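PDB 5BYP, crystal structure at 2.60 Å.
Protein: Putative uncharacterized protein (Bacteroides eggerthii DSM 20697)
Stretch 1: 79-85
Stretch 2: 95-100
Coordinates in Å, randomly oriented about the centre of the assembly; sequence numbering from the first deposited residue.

Stretch 1, residues 79-85: AHEELVN
Stretch 2 (95-100) WGDTGE

The last turns of a helix, residues 79-84, pack against a compact loop, 95-100, in the same chain, burying a modest 220 Å² over both sides. The loop's key element is a type I beta turn from Gly96 to Gly99, closed by Gly99 N donating to Gly96 O at 3.2 Å. Its corner residues are Asp97 (phi/psi -56/-30) and Thr98 (-71/-31); Gly96 enters at 82/-175 and Gly99 leaves at 67/33, before Glu100 extends at -145/140. Register is set by Val84 and Asp97, whose CA atoms lie 5.6 Å apart.

Ala79 touches nothing across the contact, but its O accepts from Leu83 N at 3.1 Å and so holds the helix in form. His80 makes the clear hydrogen bond between the stretches. Its CA-to-CB bond points toward the loop, and with chi1 at -175° (t) and chi2 at 79° its NE2 donates to Asp97 O at 2.8 Å, with an N-H...acceptor angle of 145°. The ring meets the turn through its edge, with the carbonyl oxygens of Asp97 and Thr98 near its plane; CE1 lies 3.2 Å from Thr98 O. ND1 is satisfied elsewhere in the structure, so both ring nitrogens are engaged.

Glu81 starts sideways, but its m, m chi1 and chi2 and a chi3 of -61° bring the carboxylate to Asp97, itself t with chi2 at 76°. Glu81 OE2 sits 2.9 Å from Asp97 OD1, a close approach of two acceptors and like charges rather than a hydrogen bond. Glu82 (m, t) remains out of reach. Leu83 (t, p) points sideways and makes no contact with the loop.

Val84, one helical turn after His80, also points toward the loop, with chi1 at -69° (m). Its CG1 packs 3.5 Å from Asp97 O and 4.0 Å from Gly99 CA, while its CG2 lies 4.0 Å from Asp97 OD1. Val84 N donates to His80 O at 2.9 Å, the i to i+4 bond of the helix, whose pitch brings both side chains to the same face. Gly99 fits closely here: an ideal CB would point toward the helix, 3.0 Å from His80 CE1, a clash, and a tight 3.3 Å from Val84 CG1. Its positive phi also favours glycine.

Asn85 (m, chi2 -63°) leaves the helix and folds back: ND2 donates to Glu81 O at a very short 2.4 Å and to Glu81 OE1 at 3.3 Å. The rule is economical: an i, i+4 histidine-valine pair meets a turn mostly at its backbone.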

ATOM      1  N   ALA A  79       5.778  -4.983 -18.761  1.00 72.35           N
ATOM      2  CA  ALA A  79       5.230  -5.656 -17.596  1.00 70.80           C
ATOM      3  C   ALA A  79       4.623  -4.641 -16.617  1.00 72.72           C
ATOM      4  O   ALA A  79       3.569  -4.916 -16.030  1.00 74.30           O
ATOM      5  CB  ALA A  79       6.318  -6.471 -16.919  1.00 71.70           C
ATOM      6  N   HIS A  80       5.252  -3.457 -16.475  1.00 66.19           N
ATOM      7  CA  HIS A  80       4.727  -2.379 -15.613  1.00 64.56           C
ATOM      8  C   HIS A  80       3.346  -1.949 -16.094  1.00 67.73           C
ATOM      9  O   HIS A  80       2.428  -1.858 -15.292  1.00 64.82           O
ATOM     10  CB  HIS A  80       5.680  -1.169 -15.591  1.00 65.30           C
ATOM     11  CG  HIS A  80       5.257  -0.073 -14.643  1.00 68.38           C
ATOM     12  ND1 HIS A  80       5.486  -0.167 -13.285  1.00 69.40           N
ATOM     13  CD2 HIS A  80       4.661   1.114 -14.895  1.00 70.04           C
ATOM     14  CE1 HIS A  80       5.020   0.948 -12.764  1.00 68.60           C
ATOM     15  NE2 HIS A  80       4.508   1.744 -13.686  1.00 69.33           N
ATOM     16  N   GLU A  81       3.201  -1.718 -17.425  1.00 67.82           N
ATOM     17  CA  GLU A  81       1.941  -1.298 -18.026  1.00 69.78           C
ATOM     18  C   GLU A  81       0.859  -2.399 -17.892  1.00 77.10           C
ATOM     19  O   GLU A  81      -0.303  -2.067 -17.618  1.00 75.87           O
ATOM     20  CB  GLU A  81       2.113  -0.868 -19.486  1.00 71.92           C
ATOM     21  CG  GLU A  81       2.730   0.523 -19.625  1.00 76.14           C
ATOM     22  CD  GLU A  81       2.112   1.657 -18.815  1.00 86.55           C
ATOM     23  OE1 GLU A  81       0.917   1.954 -19.015  1.00 88.35           O
ATOM     24  OE2 GLU A  81       2.829   2.263 -17.991  1.00 86.74           O
ATOM     25  N   GLU A  82       1.252  -3.700 -17.972  1.00 74.09           N
ATOM     26  CA  GLU A  82       0.317  -4.811 -17.728  1.00 73.94           C
ATOM     27  C   GLU A  82      -0.217  -4.770 -16.284  1.00 76.09           C
ATOM     28  O   GLU A  82      -1.359  -5.139 -16.045  1.00 77.55           O
ATOM     29  CB  GLU A  82       0.981  -6.178 -18.008  1.00 76.41           C
ATOM     30  CG  GLU A  82       1.258  -6.441 -19.485  1.00 93.13           C
ATOM     31  CD  GLU A  82       2.012  -7.719 -19.827  1.00130.33           C
ATOM     32  OE1 GLU A  82       2.068  -8.630 -18.968  1.00136.37           O
ATOM     33  OE2 GLU A  82       2.521  -7.823 -20.970  1.00128.84           O
ATOM     34  N   LEU A  83       0.597  -4.291 -15.335  1.00 70.56           N
ATOM     35  CA  LEU A  83       0.225  -4.245 -13.918  1.00 68.85           C
ATOM     36  C   LEU A  83      -0.628  -3.032 -13.600  1.00 73.70           C
ATOM     37  O   LEU A  83      -1.700  -3.185 -13.029  1.00 73.09           O
ATOM     38  CB  LEU A  83       1.508  -4.239 -13.041  1.00 67.89           C
ATOM     39  CG  LEU A  83       1.365  -3.806 -11.579  1.00 71.82           C
ATOM     40  CD1 LEU A  83       0.616  -4.831 -10.787  1.00 72.59           C
ATOM     41  CD2 LEU A  83       2.728  -3.528 -10.945  1.00 70.20           C
ATOM     42  N   VAL A  84      -0.126  -1.818 -13.920  1.00 72.90           N
ATOM     43  CA  VAL A  84      -0.773  -0.549 -13.553  1.00 73.57           C
ATOM     44  C   VAL A  84      -2.100  -0.326 -14.300  1.00 78.33           C
ATOM     45  O   VAL A  84      -2.850   0.563 -13.906  1.00 79.46           O
ATOM     46  CB  VAL A  84       0.155   0.695 -13.688  1.00 77.18           C
ATOM     47  CG1 VAL A  84       1.246   0.663 -12.645  1.00 76.04           C
ATOM     48  CG2 VAL A  84       0.749   0.822 -15.083  1.00 77.85           C
ATOM     49  N   ASN A  85      -2.408  -1.138 -15.332  1.00 76.14           N
ATOM     50  CA  ASN A  85      -3.667  -1.057 -16.089  1.00 77.76           C
ATOM     51  C   ASN A  85      -4.661  -2.151 -15.656  1.00 82.42           C
ATOM     52  O   ASN A  85      -5.791  -2.157 -16.135  1.00 84.38           O
ATOM     53  CB  ASN A  85      -3.417  -1.159 -17.613  1.00 78.94           C
ATOM     54  CG  ASN A  85      -2.686   0.022 -18.182  1.00 93.78           C
ATOM     55  OD1 ASN A  85      -3.159   1.165 -18.158  1.00 92.76           O
ATOM     56  ND2 ASN A  85      -1.498  -0.215 -18.673  1.00 77.34           N
ATOM     57  N   TRP A  95      -2.859   4.079  -7.408  1.00 75.33           N
ATOM     58  CA  TRP A  95      -1.701   4.981  -7.368  1.00 76.35           C
ATOM     59  C   TRP A  95      -1.332   5.560  -8.740  1.00 82.01           C
ATOM     60  O   TRP A  95      -0.334   6.295  -8.845  1.00 84.58           O
ATOM     61  CB  TRP A  95      -0.475   4.257  -6.790  1.00 73.83           C
ATOM     62  CG  TRP A  95      -0.641   3.765  -5.384  1.00 74.98           C
ATOM     63  CD1 TRP A  95      -1.661   4.050  -4.521  1.00 78.86           C
ATOM     64  CD2 TRP A  95       0.310   2.997  -4.640  1.00 74.32           C
ATOM     65  NE1 TRP A  95      -1.431   3.452  -3.304  1.00 78.37           N
ATOM     66  CE2 TRP A  95      -0.234   2.789  -3.353  1.00 78.43           C
ATOM     67  CE3 TRP A  95       1.541   2.391  -4.965  1.00 74.63           C
ATOM     68  CZ2 TRP A  95       0.406   2.015  -2.393  1.00 77.63           C
ATOM     69  CZ3 TRP A  95       2.164   1.607  -4.016  1.00 76.29           C
ATOM     70  CH2 TRP A  95       1.608   1.433  -2.744  1.00 77.56           C
ATOM     71  N   GLY A  96      -2.106   5.219  -9.769  1.00 76.47           N
ATOM     72  CA  GLY A  96      -1.895   5.730 -11.115  1.00 76.66           C
ATOM     73  C   GLY A  96      -0.827   4.994 -11.882  1.00 80.39           C
ATOM     74  O   GLY A  96      -0.247   4.025 -11.380  1.00 78.92           O
ATOM     75  N   ASP A  97      -0.514   5.493 -13.086  1.00 77.53           N
ATOM     76  CA  ASP A  97       0.432   4.888 -14.036  1.00 75.95           C
ATOM     77  C   ASP A  97       1.834   4.659 -13.448  1.00 81.74           C
ATOM     78  O   ASP A  97       2.534   3.733 -13.876  1.00 81.05           O
ATOM     79  CB  ASP A  97       0.545   5.781 -15.278  1.00 78.16           C
ATOM     80  CG  ASP A  97       1.426   5.241 -16.372  1.00 89.35           C
ATOM     81  OD1 ASP A  97       0.979   4.297 -17.098  1.00 91.19           O
ATOM     82  OD2 ASP A  97       2.551   5.747 -16.518  1.00 95.58           O
ATOM     83  N   THR A  98       2.248   5.497 -12.495  1.00 80.22           N
ATOM     84  CA  THR A  98       3.609   5.432 -11.966  1.00 80.76           C
ATOM     85  C   THR A  98       3.841   4.152 -11.090  1.00 81.67           C
ATOM     86  O   THR A  98       4.971   3.650 -11.050  1.00 79.39           O
ATOM     87  CB  THR A  98       3.953   6.728 -11.214  1.00 95.65           C
ATOM     88  OG1 THR A  98       5.364   6.814 -11.057  1.00101.31           O
ATOM     89  CG2 THR A  98       3.266   6.842  -9.851  1.00 98.53           C
ATOM     90  N   GLY A  99       2.784   3.667 -10.410  1.00 76.16           N
ATOM     91  CA  GLY A  99       2.872   2.507  -9.525  1.00 73.93           C
ATOM     92  C   GLY A  99       3.718   2.797  -8.306  1.00 77.01           C
ATOM     93  O   GLY A  99       4.446   1.929  -7.816  1.00 75.97           O
ATOM     94  N   GLU A 100       3.654   4.051  -7.853  1.00 75.09           N
ATOM     95  CA  GLU A 100       4.396   4.598  -6.729  1.00 76.16           C
ATOM     96  C   GLU A 100       3.537   5.606  -5.999  1.00 79.18           C
ATOM     97  O   GLU A 100       2.869   6.402  -6.648  1.00 79.86           O
ATOM     98  CB  GLU A 100       5.696   5.272  -7.235  1.00 79.30           C
ATOM     99  CG  GLU A 100       6.715   5.627  -6.134  1.00 92.83           C
ATOM    100  CD  GLU A 100       6.533   6.856  -5.231  1.00118.41           C
ATOM    101  OE1 GLU A 100       5.661   7.713  -5.512  1.00 93.09           O
ATOM    102  OE2 GLU A 100       7.315   6.978  -4.260  1.00121.70           O
TER